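Local structure of lantibiotic dehydratase (Microbispora corallina, 5EHK) at residues S931-S936 against A1041-R1046; E952-S957 against M1080-L1085; D290-L295 against S600-E605; A567-F572 against S587-R592. The protein serves as the tRNA-dependent dehydratase of NAI-107 biosynthesis, probably turning serine and threonine of the precursor peptide into dehydroamino acids through glutamylation and elimination. All blocks are in the same frame, centred on the assembly; numbering follows the deposited sequence.

Contact 1. Residues S931-S936 against A1041-R1046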
loop_
_atom_site.group_PDB
_atom_site.type_symbol
_atom_site.label_atom_id
_atom_site.label_comp_id
_atom_site.label_asym_id
_atom_site.label_seq_id
_atom_site.Cartn_x
_atom_site.Cartn_y
_atom_site.Cartn_z
ATOM N N SER A 931 -32.385 -9.989 14.164
ATOM C CA SER A 931 -32.116 -10.549 12.852
ATOM C C SER A 931 -33.412 -10.736 12.097
ATOM O O SER A 931 -33.493 -10.441 10.901
ATOM C CB SER A 931 -31.344 -11.864 12.946
ATOM O OG SER A 931 -29.962 -11.616 13.129
ATOM N N ALA A 932 -34.416 -11.259 12.786
ATOM C CA ALA A 932 -35.694 -11.524 12.128
ATOM C C ALA A 932 -36.366 -10.208 11.696
ATOM O O ALA A 932 -36.847 -10.092 10.566
ATOM C CB ALA A 932 -36.604 -12.344 13.027
ATOM N N ALA A 933 -36.337 -9.226 12.604
ATOM C CA ALA A 933 -36.823 -7.874 12.370
ATOM C C ALA A 933 -36.186 -7.261 11.124
ATOM O O ALA A 933 -36.882 -6.714 10.276
ATOM C CB ALA A 933 -36.559 -7.000 13.591
ATOM N N ALA A 934 -34.862 -7.341 11.024
ATOM C CA ALA A 934 -34.150 -6.763 9.886
ATOM C C ALA A 934 -34.619 -7.382 8.562
ATOM O O ALA A 934 -34.847 -6.685 7.576
ATOM C CB ALA A 934 -32.630 -6.898 10.060
ATOM N N ILE A 935 -34.729 -8.698 8.533
ATOM C CA ILE A 935 -35.266 -9.373 7.364
ATOM C C ILE A 935 -36.682 -8.878 7.025
ATOM O O ILE A 935 -36.992 -8.609 5.860
ATOM C CB ILE A 935 -35.252 -10.891 7.556
ATOM C CG1 ILE A 935 -33.811 -11.366 7.633
ATOM C CG2 ILE A 935 -35.997 -11.585 6.447
ATOM C CD1 ILE A 935 -33.701 -12.848 7.729
ATOM N N SER A 936 -37.529 -8.748 8.048
ATOM C CA SER A 936 -38.891 -8.223 7.884
ATOM C C SER A 936 -38.910 -6.840 7.249
ATOM O O SER A 936 -39.663 -6.593 6.292
ATOM C CB SER A 936 -39.574 -8.104 9.240
ATOM O OG SER A 936 -40.314 -9.259 9.543
ATOM N N ALA A 1041 -44.786 -3.275 13.882
ATOM C CA ALA A 1041 -45.129 -4.672 14.151
ATOM C C ALA A 1041 -43.887 -5.547 14.003
ATOM O O ALA A 1041 -43.616 -6.417 14.840
ATOM C CB ALA A 1041 -46.211 -5.157 13.203
ATOM N N ALA A 1042 -43.115 -5.285 12.953
ATOM C CA ALA A 1042 -41.935 -6.082 12.664
ATOM C C ALA A 1042 -40.869 -5.975 13.762
ATOM O O ALA A 1042 -39.971 -6.801 13.824
ATOM C CB ALA A 1042 -41.353 -5.687 11.311
ATOM N N LEU A 1043 -41.000 -4.974 14.632
ATOM C CA LEU A 1043 -40.083 -4.732 15.750
ATOM C C LEU A 1043 -40.570 -5.183 17.129
ATOM O O LEU A 1043 -39.895 -4.941 18.123
ATOM C CB LEU A 1043 -39.770 -3.243 15.856
ATOM C CG LEU A 1043 -39.069 -2.552 14.710
ATOM C CD1 LEU A 1043 -39.064 -1.080 15.003
ATOM C CD2 LEU A 1043 -37.662 -3.044 14.605
ATOM N N GLU A 1044 -41.747 -5.781 17.214
ATOM C CA GLU A 1044 -42.328 -6.051 18.532
ATOM C C GLU A 1044 -41.539 -7.085 19.305
ATOM O O GLU A 1044 -41.087 -6.845 20.417
ATOM C CB GLU A 1044 -43.795 -6.456 18.436
ATOM C CG GLU A 1044 -44.697 -5.278 18.189
ATOM C CD GLU A 1044 -46.154 -5.663 18.154
ATOM O OE1 GLU A 1044 -46.506 -6.687 18.793
ATOM O OE2 GLU A 1044 -46.939 -4.946 17.482
ATOM N N SER A 1045 -41.431 -8.253 18.703
ATOM C CA SER A 1045 -40.734 -9.362 19.285
ATOM C C SER A 1045 -39.294 -8.965 19.668
ATOM O O SER A 1045 -38.768 -9.353 20.717
ATOM C CB SER A 1045 -40.780 -10.521 18.298
ATOM O OG SER A 1045 -39.641 -11.325 18.433
ATOM N N ARG A 1046 -38.656 -8.135 18.864
ATOM C CA ARG A 1046 -37.320 -7.751 19.253
ATOM C C ARG A 1046 -37.338 -6.686 20.355
ATOM O O ARG A 1046 -36.450 -6.658 21.219
ATOM C CB ARG A 1046 -36.461 -7.355 18.043
ATOM C CG ARG A 1046 -36.206 -5.882 17.915
ATOM C CD ARG A 1046 -34.897 -5.422 18.543
ATOM N NE ARG A 1046 -34.529 -4.169 17.898
ATOM C CZ ARG A 1046 -35.209 -3.036 18.027
ATOM N NH1 ARG A 1046 -36.271 -2.969 18.810
ATOM N NH2 ARG A 1046 -34.827 -1.954 17.381
HETATM O O HOH W 1 -40.240 -9.669 12.408
#
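Helix 920-942 runs past the junction of helices 1034-1042 and 1044-1059 here, in the C-terminal region, and the two backbones come so near that the CA atoms of Ala933 and Ala1042 are 5.4 Å apart. Ser931 points to the other side of its helix; its hydroxyl is bonded to Phe856 N, on strand 853-861, and to Phe927 O. Ala933 is the residue that faces the junction squarely. Its methyl CB sits against the carbonyl oxygen Ala1042 O at 3.4 Å and, from the same position, meets the tip of Leu1043, with CB to CD2 at 4.2 Å. Leu1043 starts out away from the helix, but its CD2 branch comes back to this edge, where that methyl also lies over one face of the Arg1046 guanidinium. Beyond it Arg1046 reaches Asp930 through NE, a salt bridge to the residue that precedes Ser931. Ala934 turns from the junction toward helix 1068-1085. One turn on from Ala933, Ser936 presses its CB against the CB of Ala1042 at 3.6 Å, carbon to carbon. Its hydroxyl does not bond the other segment directly: a water lies 2.9 Å from Ser936 OG and donates to Ala1042 O at 3.2 Å. No direct hydrogen bond joins the two segments. The close approach rests on small groups, a methyl against a carbonyl and CB against CB, while the water supplies a hydrogen to a carbonyl at the helix junction, and the ion pair to Asp930 ties the far end of the contact.

Contact 2. Residues E952-S957 against M1080-L1085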
loop_
_atom_site.group_PDB
_atom_site.type_symbol
_atom_site.label_atom_id
_atom_site.label_comp_id
_atom_site.label_asym_id
_atom_site.label_seq_id
_atom_site.Cartn_x
_atom_site.Cartn_y
_atom_site.Cartn_z
ATOM N N GLU A 952 -34.561 5.576 7.382
ATOM C CA GLU A 952 -35.688 5.861 8.245
ATOM C C GLU A 952 -36.025 4.674 9.137
ATOM O O GLU A 952 -36.047 4.810 10.357
ATOM C CB GLU A 952 -36.906 6.314 7.430
ATOM C CG GLU A 952 -36.866 7.805 7.092
ATOM C CD GLU A 952 -37.806 8.186 5.969
ATOM O OE1 GLU A 952 -38.059 7.337 5.083
ATOM O OE2 GLU A 952 -38.314 9.328 5.990
ATOM N N VAL A 953 -36.245 3.508 8.543
ATOM C CA VAL A 953 -36.636 2.348 9.335
ATOM C C VAL A 953 -35.514 1.986 10.310
ATOM O O VAL A 953 -35.785 1.479 11.397
ATOM C CB VAL A 953 -37.061 1.142 8.472
ATOM C CG1 VAL A 953 -38.053 1.596 7.399
ATOM C CG2 VAL A 953 -35.858 0.483 7.837
ATOM N N THR A 954 -34.264 2.277 9.938
ATOM C CA THR A 954 -33.126 2.029 10.828
ATOM C C THR A 954 -33.119 2.999 12.006
ATOM O O THR A 954 -32.878 2.594 13.146
ATOM C CB THR A 954 -31.777 2.025 10.088
ATOM O OG1 THR A 954 -31.807 1.020 9.067
ATOM C CG2 THR A 954 -30.621 1.688 11.042
ATOM N N ALA A 955 -33.377 4.275 11.726
ATOM C CA ALA A 955 -33.543 5.273 12.782
ATOM C C ALA A 955 -34.687 4.848 13.706
ATOM O O ALA A 955 -34.544 4.824 14.928
ATOM C CB ALA A 955 -33.852 6.625 12.174
ATOM N N ILE A 956 -35.806 4.470 13.102
ATOM C CA ILE A 956 -36.929 3.948 13.844
ATOM C C ILE A 956 -36.490 2.762 14.682
ATOM O O ILE A 956 -36.821 2.681 15.856
ATOM C CB ILE A 956 -38.062 3.536 12.901
ATOM C CG1 ILE A 956 -38.587 4.753 12.147
ATOM C CG2 ILE A 956 -39.185 2.850 13.652
ATOM C CD1 ILE A 956 -39.575 4.386 11.058
ATOM N N SER A 957 -35.700 1.872 14.094
ATOM C CA SER A 957 -35.248 0.679 14.805
ATOM C C SER A 957 -34.293 1.025 15.956
ATOM O O SER A 957 -34.405 0.458 17.039
ATOM C CB SER A 957 -34.620 -0.332 13.844
ATOM O OG SER A 957 -34.538 -1.619 14.423
ATOM N N MET A 1080 -25.135 -3.215 16.389
ATOM C CA MET A 1080 -25.563 -4.423 15.678
ATOM C C MET A 1080 -26.894 -4.281 14.934
ATOM O O MET A 1080 -27.102 -4.944 13.915
ATOM C CB MET A 1080 -25.569 -5.652 16.605
ATOM C CG MET A 1080 -24.179 -6.148 17.040
ATOM S SD MET A 1080 -23.095 -6.812 15.735
ATOM C CE MET A 1080 -22.409 -5.368 14.968
ATOM N N THR A 1081 -27.788 -3.427 15.428
ATOM C CA THR A 1081 -29.039 -3.204 14.724
ATOM C C THR A 1081 -28.716 -2.492 13.423
ATOM O O THR A 1081 -29.286 -2.805 12.381
ATOM C CB THR A 1081 -30.097 -2.461 15.574
ATOM O OG1 THR A 1081 -30.871 -3.430 16.290
ATOM C CG2 THR A 1081 -31.065 -1.712 14.708
ATOM N N CYS A 1082 -27.744 -1.596 13.465
ATOM C CA CYS A 1082 -27.316 -0.920 12.258
ATOM C C CYS A 1082 -26.563 -1.867 11.318
ATOM O O CYS A 1082 -26.763 -1.831 10.097
ATOM C CB CYS A 1082 -26.453 0.295 12.598
ATOM S SG CYS A 1082 -27.344 1.605 13.427
ATOM N N ASN A 1083 -25.716 -2.716 11.889
ATOM C CA ASN A 1083 -25.009 -3.694 11.092
ATOM C C ASN A 1083 -26.017 -4.545 10.342
ATOM O O ASN A 1083 -25.947 -4.645 9.139
ATOM C CB ASN A 1083 -24.076 -4.577 11.934
ATOM C CG ASN A 1083 -23.296 -5.584 11.074
ATOM O OD1 ASN A 1083 -23.665 -6.756 10.976
ATOM N ND2 ASN A 1083 -22.224 -5.126 10.447
ATOM N N ARG A 1084 -27.021 -5.081 11.020
ATOM C CA ARG A 1084 -27.908 -5.977 10.313
ATOM C C ARG A 1084 -28.695 -5.286 9.217
ATOM O O ARG A 1084 -29.026 -5.894 8.212
ATOM C CB ARG A 1084 -28.856 -6.676 11.276
ATOM C CG ARG A 1084 -28.266 -7.894 11.912
ATOM C CD ARG A 1084 -29.265 -8.518 12.835
ATOM N NE ARG A 1084 -29.046 -8.100 14.211
ATOM C CZ ARG A 1084 -28.136 -8.646 15.006
ATOM N NH1 ARG A 1084 -27.346 -9.621 14.555
ATOM N NH2 ARG A 1084 -28.016 -8.218 16.249
ATOM N N LEU A 1085 -29.000 -4.016 9.429
ATOM C CA LEU A 1085 -29.881 -3.288 8.536
ATOM C C LEU A 1085 -29.069 -2.515 7.471
ATOM O O LEU A 1085 -29.338 -2.639 6.275
ATOM C CB LEU A 1085 -30.785 -2.356 9.348
ATOM C CG LEU A 1085 -32.318 -2.401 9.391
ATOM C CD1 LEU A 1085 -32.944 -3.573 8.685
ATOM C CD2 LEU A 1085 -32.771 -2.342 10.825
#
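Four side chains do most of the work where helix 950-965 packs almost antiparallel on the end of helix 1068-1085, the local axes 10.0 Å apart with 156° between their directions. Thr954 and Leu1085 slide past each other in opposite sense, so that Thr954 OG1 lies alongside the leucine, 3.5 Å from Leu1085 CG. The other branch of the threonine, anti to the backbone N, carries CG2 toward the sulfur of Cys1082, 4.1 Å from SG. One turn along, Ser957 OG, also anti to the backbone N (chi1 -163°), touches Thr1081 CG2 at 3.5 Å, and Ser957 CB meets Leu1085 CD2 at 4.1 Å. Leu1085 thus fits between Thr954 and Ser957.

Both threonine hydroxyls have partners of their own. With OG1 beside its backbone N (chi1 -58°), Thr954 bonds Leu950 O, one turn back in its own helix. Thr1081 OG1 is turned to Asp930 OD1, which leaves its methyl facing Ser957. Asp930 is the second-shell hub, since its OD2 also pairs with Arg1084 NE from the same helix as Thr1081. Farther out, Leu1085 rests on Ala934 and Leu937 of helix 920-942, while helix 1090-1109 closes over Thr954 and Cys1082 with Val1096 and Leu1097.

No hydrogen bond crosses this buried interface. Thr954 OG1 and Ser957 OG lie against carbon across the seam, and the threonine hydroxyls find their bonds at Leu950 and Asp930, so the two helices meet by van der Waals packing although serine and threonine line the seam.

Contact 3. Residues D290-L295 against S600-E605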
loop_
_atom_site.group_PDB
_atom_site.type_symbol
_atom_site.label_atom_id
_atom_site.label_comp_id
_atom_site.label_asym_id
_atom_site.label_seq_id
_atom_site.Cartn_x
_atom_site.Cartn_y
_atom_site.Cartn_z
ATOM N N ASP A 290 25.980 -6.401 31.875
ATOM C CA ASP A 290 25.467 -5.394 32.790
ATOM C C ASP A 290 26.421 -4.220 32.979
ATOM O O ASP A 290 26.144 -3.315 33.757
ATOM C CB ASP A 290 25.155 -6.012 34.143
ATOM C CG ASP A 290 26.318 -6.796 34.704
ATOM O OD1 ASP A 290 27.444 -6.745 34.143
ATOM O OD2 ASP A 290 26.095 -7.477 35.722
ATOM N N GLY A 291 27.538 -4.222 32.267
ATOM C CA GLY A 291 28.484 -3.124 32.376
ATOM C C GLY A 291 29.884 -3.507 32.829
ATOM O O GLY A 291 30.833 -2.790 32.538
ATOM N N ASP A 292 30.012 -4.634 33.520
ATOM C CA ASP A 292 31.318 -5.163 33.917
ATOM C C ASP A 292 32.111 -5.663 32.718
ATOM O O ASP A 292 31.564 -5.837 31.638
ATOM C CB ASP A 292 31.154 -6.292 34.950
ATOM C CG ASP A 292 32.491 -6.719 35.606
ATOM O OD1 ASP A 292 33.449 -5.893 35.633
ATOM O OD2 ASP A 292 32.561 -7.872 36.122
ATOM N N ASP A 293 33.402 -5.897 32.931
ATOM C CA ASP A 293 34.241 -6.589 31.971
ATOM C C ASP A 293 33.704 -8.014 31.888
ATOM O O ASP A 293 33.512 -8.671 32.921
ATOM C CB ASP A 293 35.698 -6.561 32.468
ATOM C CG ASP A 293 36.653 -7.417 31.628
ATOM O OD1 ASP A 293 36.455 -7.585 30.401
ATOM O OD2 ASP A 293 37.640 -7.909 32.217
ATOM N N PRO A 294 33.395 -8.469 30.663
ATOM C CA PRO A 294 32.925 -9.832 30.407
ATOM C C PRO A 294 33.940 -10.883 30.846
ATOM O O PRO A 294 33.532 -11.851 31.497
ATOM C CB PRO A 294 32.710 -9.864 28.884
ATOM C CG PRO A 294 33.514 -8.714 28.353
ATOM C CD PRO A 294 33.407 -7.663 29.431
ATOM N N LEU A 295 35.220 -10.711 30.501
ATOM C CA LEU A 295 36.235 -11.711 30.851
ATOM C C LEU A 295 36.305 -11.928 32.362
ATOM O O LEU A 295 36.298 -13.069 32.847
ATOM C CB LEU A 295 37.602 -11.323 30.296
ATOM C CG LEU A 295 38.738 -12.334 30.471
ATOM C CD1 LEU A 295 38.394 -13.677 29.846
ATOM C CD2 LEU A 295 39.990 -11.800 29.816
ATOM N N SER A 600 21.421 -10.253 36.208
ATOM C CA SER A 600 22.621 -9.590 36.685
ATOM C C SER A 600 22.581 -9.404 38.207
ATOM O O SER A 600 21.525 -9.068 38.783
ATOM C CB SER A 600 22.764 -8.230 35.982
ATOM O OG SER A 600 23.709 -7.371 36.610
ATOM N N GLY A 601 23.735 -9.604 38.853
ATOM C CA GLY A 601 23.874 -9.298 40.267
ATOM C C GLY A 601 23.713 -7.810 40.579
ATOM O O GLY A 601 23.382 -7.440 41.700
ATOM N N ARG A 602 23.974 -6.950 39.597
ATOM C CA ARG A 602 23.957 -5.494 39.798
ATOM C C ARG A 602 22.609 -4.822 39.681
ATOM O O ARG A 602 22.542 -3.604 39.722
ATOM C CB ARG A 602 24.892 -4.812 38.812
ATOM C CG ARG A 602 26.307 -5.321 38.861
ATOM C CD ARG A 602 27.082 -4.817 37.686
ATOM N NE ARG A 602 28.320 -5.565 37.554
ATOM C CZ ARG A 602 29.469 -5.159 38.068
ATOM N NH1 ARG A 602 29.520 -4.007 38.725
ATOM N NH2 ARG A 602 30.560 -5.898 37.925
ATOM N N ALA A 603 21.544 -5.581 39.453
ATOM C CA ALA A 603 20.235 -4.951 39.236
ATOM C C ALA A 603 19.100 -5.895 39.555
ATOM O O ALA A 603 19.135 -7.055 39.162
ATOM C CB ALA A 603 20.111 -4.438 37.797
ATOM N N GLN A 604 18.101 -5.414 40.281
ATOM C CA GLN A 604 16.965 -6.260 40.623
ATOM C C GLN A 604 16.200 -6.623 39.355
ATOM O O GLN A 604 15.763 -5.734 38.595
ATOM C CB GLN A 604 16.054 -5.561 41.616
ATOM C CG GLN A 604 14.968 -6.442 42.169
ATOM C CD GLN A 604 14.131 -5.745 43.227
ATOM O OE1 GLN A 604 14.647 -4.997 44.062
ATOM N NE2 GLN A 604 12.832 -5.991 43.199
ATOM N N GLU A 605 16.069 -7.924 39.116
ATOM C CA GLU A 605 15.448 -8.431 37.899
ATOM C C GLU A 605 13.941 -8.202 37.905
ATOM O O GLU A 605 13.275 -8.495 38.902
ATOM C CB GLU A 605 15.775 -9.921 37.742
ATOM C CG GLU A 605 15.095 -10.609 36.584
ATOM C CD GLU A 605 15.678 -10.234 35.244
ATOM O OE1 GLU A 605 16.877 -9.909 35.188
ATOM O OE2 GLU A 605 14.940 -10.256 34.241
#
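Arg602 and two aspartates form a salt-bridge network that joins the approach to helix 294-306 with the turn leading into edge strand 604-605. Arg602, extended from CG to NE, reaches across both carboxylates at roughly a right angle. Asp290 OD2 lies in the guanidinium plane, at its edge, 3.5 Å from Arg602 NE, yet the two planar groups stand 86° apart. At the tip, Arg602 NH2 is 3.3 Å from Asp292 OD2, here with 50° between the planes, and the CA of Asp292 lies over one guanidinium face.

Ser600 makes the stronger hydrogen bonds. Its OG, anti to the backbone N, gives its proton to the anti lone pair of Asp290 OD2 at 2.5 Å. Ser600 OG itself accepts from Arg602 N at 3.0 Å, an ST turn inside the type I turn from Ser600 to Ala603. Within 290-295, Asp290 OD1 takes a weak bond from Asp292 N at 3.4 Å, spanning Gly291, whose phi is positive (121°). Asp293 is the N-cap of the helix, its side chain accepting weakly from Leu295 N.

One carboxylate oxygen, Asp290 OD2, thus serves both a hydroxyl and a cation. The arginine would be expected to offset the repulsion of the two carboxylates and favour their ionised form, and the serine links that charge to the turn that presents the arginine.

Contact 4. Residues A567-F572 against S587-R592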
loop_
_atom_site.group_PDB
_atom_site.type_symbol
_atom_site.label_atom_id
_atom_site.label_comp_id
_atom_site.label_asym_id
_atom_site.label_seq_id
_atom_site.Cartn_x
_atom_site.Cartn_y
_atom_site.Cartn_z
ATOM N N ALA A 567 10.400 2.214 36.449
ATOM C CA ALA A 567 11.405 2.342 35.406
ATOM C C ALA A 567 12.189 1.052 35.337
ATOM O O ALA A 567 12.398 0.403 36.349
ATOM C CB ALA A 567 12.339 3.504 35.716
ATOM N N ALA A 568 12.619 0.659 34.148
ATOM C CA ALA A 568 13.450 -0.529 34.031
ATOM C C ALA A 568 14.334 -0.418 32.806
ATOM O O ALA A 568 14.083 0.414 31.933
ATOM C CB ALA A 568 12.598 -1.778 33.970
ATOM N N ASP A 569 15.370 -1.248 32.754
ATOM C CA ASP A 569 16.274 -1.311 31.616
ATOM C C ASP A 569 16.194 -2.717 31.039
ATOM O O ASP A 569 16.137 -3.704 31.787
ATOM C CB ASP A 569 17.711 -1.006 32.059
ATOM C CG ASP A 569 17.822 0.345 32.782
ATOM O OD1 ASP A 569 17.436 1.360 32.158
ATOM O OD2 ASP A 569 18.231 0.397 33.980
ATOM N N VAL A 570 16.133 -2.804 29.708
ATOM C CA VAL A 570 16.084 -4.094 29.026
ATOM C C VAL A 570 17.508 -4.403 28.648
ATOM O O VAL A 570 18.206 -3.525 28.179
ATOM C CB VAL A 570 15.150 -4.070 27.789
ATOM C CG1 VAL A 570 15.079 -2.691 27.189
ATOM C CG2 VAL A 570 15.585 -5.092 26.742
ATOM N N ALA A 571 17.949 -5.633 28.883
ATOM C CA ALA A 571 19.274 -6.079 28.457
ATOM C C ALA A 571 19.127 -7.333 27.601
ATOM O O ALA A 571 18.433 -8.280 27.993
ATOM C CB ALA A 571 20.166 -6.365 29.688
ATOM N N PHE A 572 19.739 -7.351 26.428
ATOM C CA PHE A 572 19.608 -8.528 25.562
ATOM C C PHE A 572 20.919 -8.929 24.870
ATOM O O PHE A 572 21.826 -8.109 24.694
ATOM C CB PHE A 572 18.556 -8.266 24.493
ATOM C CG PHE A 572 18.939 -7.180 23.553
ATOM C CD1 PHE A 572 19.769 -7.439 22.475
ATOM C CD2 PHE A 572 18.497 -5.888 23.762
ATOM C CE1 PHE A 572 20.150 -6.429 21.622
ATOM C CE2 PHE A 572 18.861 -4.874 22.918
ATOM C CZ PHE A 572 19.687 -5.139 21.839
ATOM N N SER A 587 22.919 -0.678 34.042
ATOM C CA SER A 587 21.541 -0.339 34.260
ATOM C C SER A 587 21.435 0.432 35.569
ATOM O O SER A 587 21.991 0.000 36.592
ATOM C CB SER A 587 20.720 -1.622 34.324
ATOM O OG SER A 587 19.501 -1.429 34.992
ATOM N N TYR A 588 20.750 1.580 35.528
ATOM C CA TYR A 588 20.660 2.479 36.670
ATOM C C TYR A 588 19.226 2.754 37.089
ATOM O O TYR A 588 18.982 3.477 38.058
ATOM C CB TYR A 588 21.356 3.809 36.391
ATOM C CG TYR A 588 22.851 3.709 36.217
ATOM C CD1 TYR A 588 23.656 3.130 37.212
ATOM C CD2 TYR A 588 23.469 4.211 35.071
ATOM C CE1 TYR A 588 25.045 3.029 37.049
ATOM C CE2 TYR A 588 24.850 4.125 34.905
ATOM C CZ TYR A 588 25.637 3.537 35.896
ATOM O OH TYR A 588 27.008 3.462 35.736
ATOM N N SER A 589 18.264 2.243 36.337
ATOM C CA SER A 589 16.896 2.292 36.818
ATOM C C SER A 589 16.862 1.313 37.990
ATOM O O SER A 589 17.815 0.547 38.209
ATOM C CB SER A 589 15.935 1.879 35.695
ATOM O OG SER A 589 16.238 2.585 34.488
ATOM N N GLY A 590 15.789 1.293 38.753
ATOM C CA GLY A 590 15.707 0.253 39.771
ATOM C C GLY A 590 15.758 -1.208 39.306
ATOM O O GLY A 590 15.995 -2.116 40.109
ATOM N N ARG A 591 15.472 -1.441 38.021
ATOM C CA ARG A 591 15.154 -2.788 37.522
ATOM C C ARG A 591 15.816 -3.132 36.204
ATOM O O ARG A 591 16.111 -2.258 35.369
ATOM C CB ARG A 591 13.650 -2.916 37.304
ATOM C CG ARG A 591 12.807 -2.602 38.523
ATOM C CD ARG A 591 12.840 -3.738 39.510
ATOM N NE ARG A 591 11.997 -3.426 40.655
ATOM C CZ ARG A 591 12.457 -2.834 41.752
ATOM N NH1 ARG A 591 13.754 -2.530 41.816
ATOM N NH2 ARG A 591 11.636 -2.559 42.771
ATOM N N ARG A 592 15.997 -4.431 36.001
ATOM C CA ARG A 592 16.479 -4.927 34.726
ATOM C C ARG A 592 15.630 -6.070 34.215
ATOM O O ARG A 592 15.221 -6.953 34.993
ATOM C CB ARG A 592 17.939 -5.342 34.839
ATOM C CG ARG A 592 18.402 -6.321 33.796
ATOM C CD ARG A 592 19.883 -6.549 33.939
ATOM N NE ARG A 592 20.258 -7.807 33.309
ATOM C CZ ARG A 592 21.339 -7.986 32.560
ATOM N NH1 ARG A 592 22.173 -6.983 32.314
ATOM N NH2 ARG A 592 21.574 -9.178 32.044
#
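The guanidinium of Arg592 carries the methyl of Ala571 on one face, CB 3.3 Å above the plane and displaced toward the rim. Its nitrogens are spoken for elsewhere: NH2 donates to Pro288 O and NE to Ser594 OG, bonds that fix the rotation of the group. The second flat group is the carboxylate of Asp569. Ser587 OG donates to the anti lone pair of Asp569 OD2 at 2.4 Å, and Ser589 N donates to the syn lone pair of that same oxygen at 3.0 Å with an N-H...O angle of 153°. Ser589 OG also lies 2.9 Å from Asp569 OD1, in a weak bond. That hydroxyl in turn accepts from Arg558 NE, so an arginine stands behind the serine. With CG beside the backbone N (chi1 -55°), the aspartate swings its carboxylate toward the loop 587-589.

The strands themselves run parallel, as neighbours in a beta-alpha-beta unit, Asp569 and Arg592 making a bridge with both side chains on one face. Asp569 N bonds Arg591 O at 2.9 Å, although the donor stands 35° out of the carbonyl plane. Arg592 CA makes a CH...O contact to Asp569 O at 3.2 Å. Alongside, Ala567 CB meets Ser589 CB at 3.9 Å.

Two well-defined donors on one oxygen, with a serine hydroxyl beside it, would be expected to stabilise the Asp569 carboxylate as an anion and fix the loop that leads into strand 591-595.

How the contacts relate
Contacts 1 and 2 lie in the C-terminal region, contacts 3 and 4 in the N-terminal one; the centres of contacts 1 and 3 are about 68 Å apart. Each pair is close-knit, with centres about 11 Å apart. Contacts 1 and 2 are buried helix packing without direct hydrogen bonds across; helices 920-942 and 950-965 are consecutive, and Asp930 pairs with Arg1046 of contact 1 and Arg1084 of contact 2. Contacts 3 and 4 are only partly buried and polar, with aspartate carboxylates as main acceptors, beside a backbone strand bond in contact 4. They share the sheet of strands 566-572, 591-595 and 604-605: Gln604 O meets Arg592 N, and contact 4 is nested within the loop closed by contact 3.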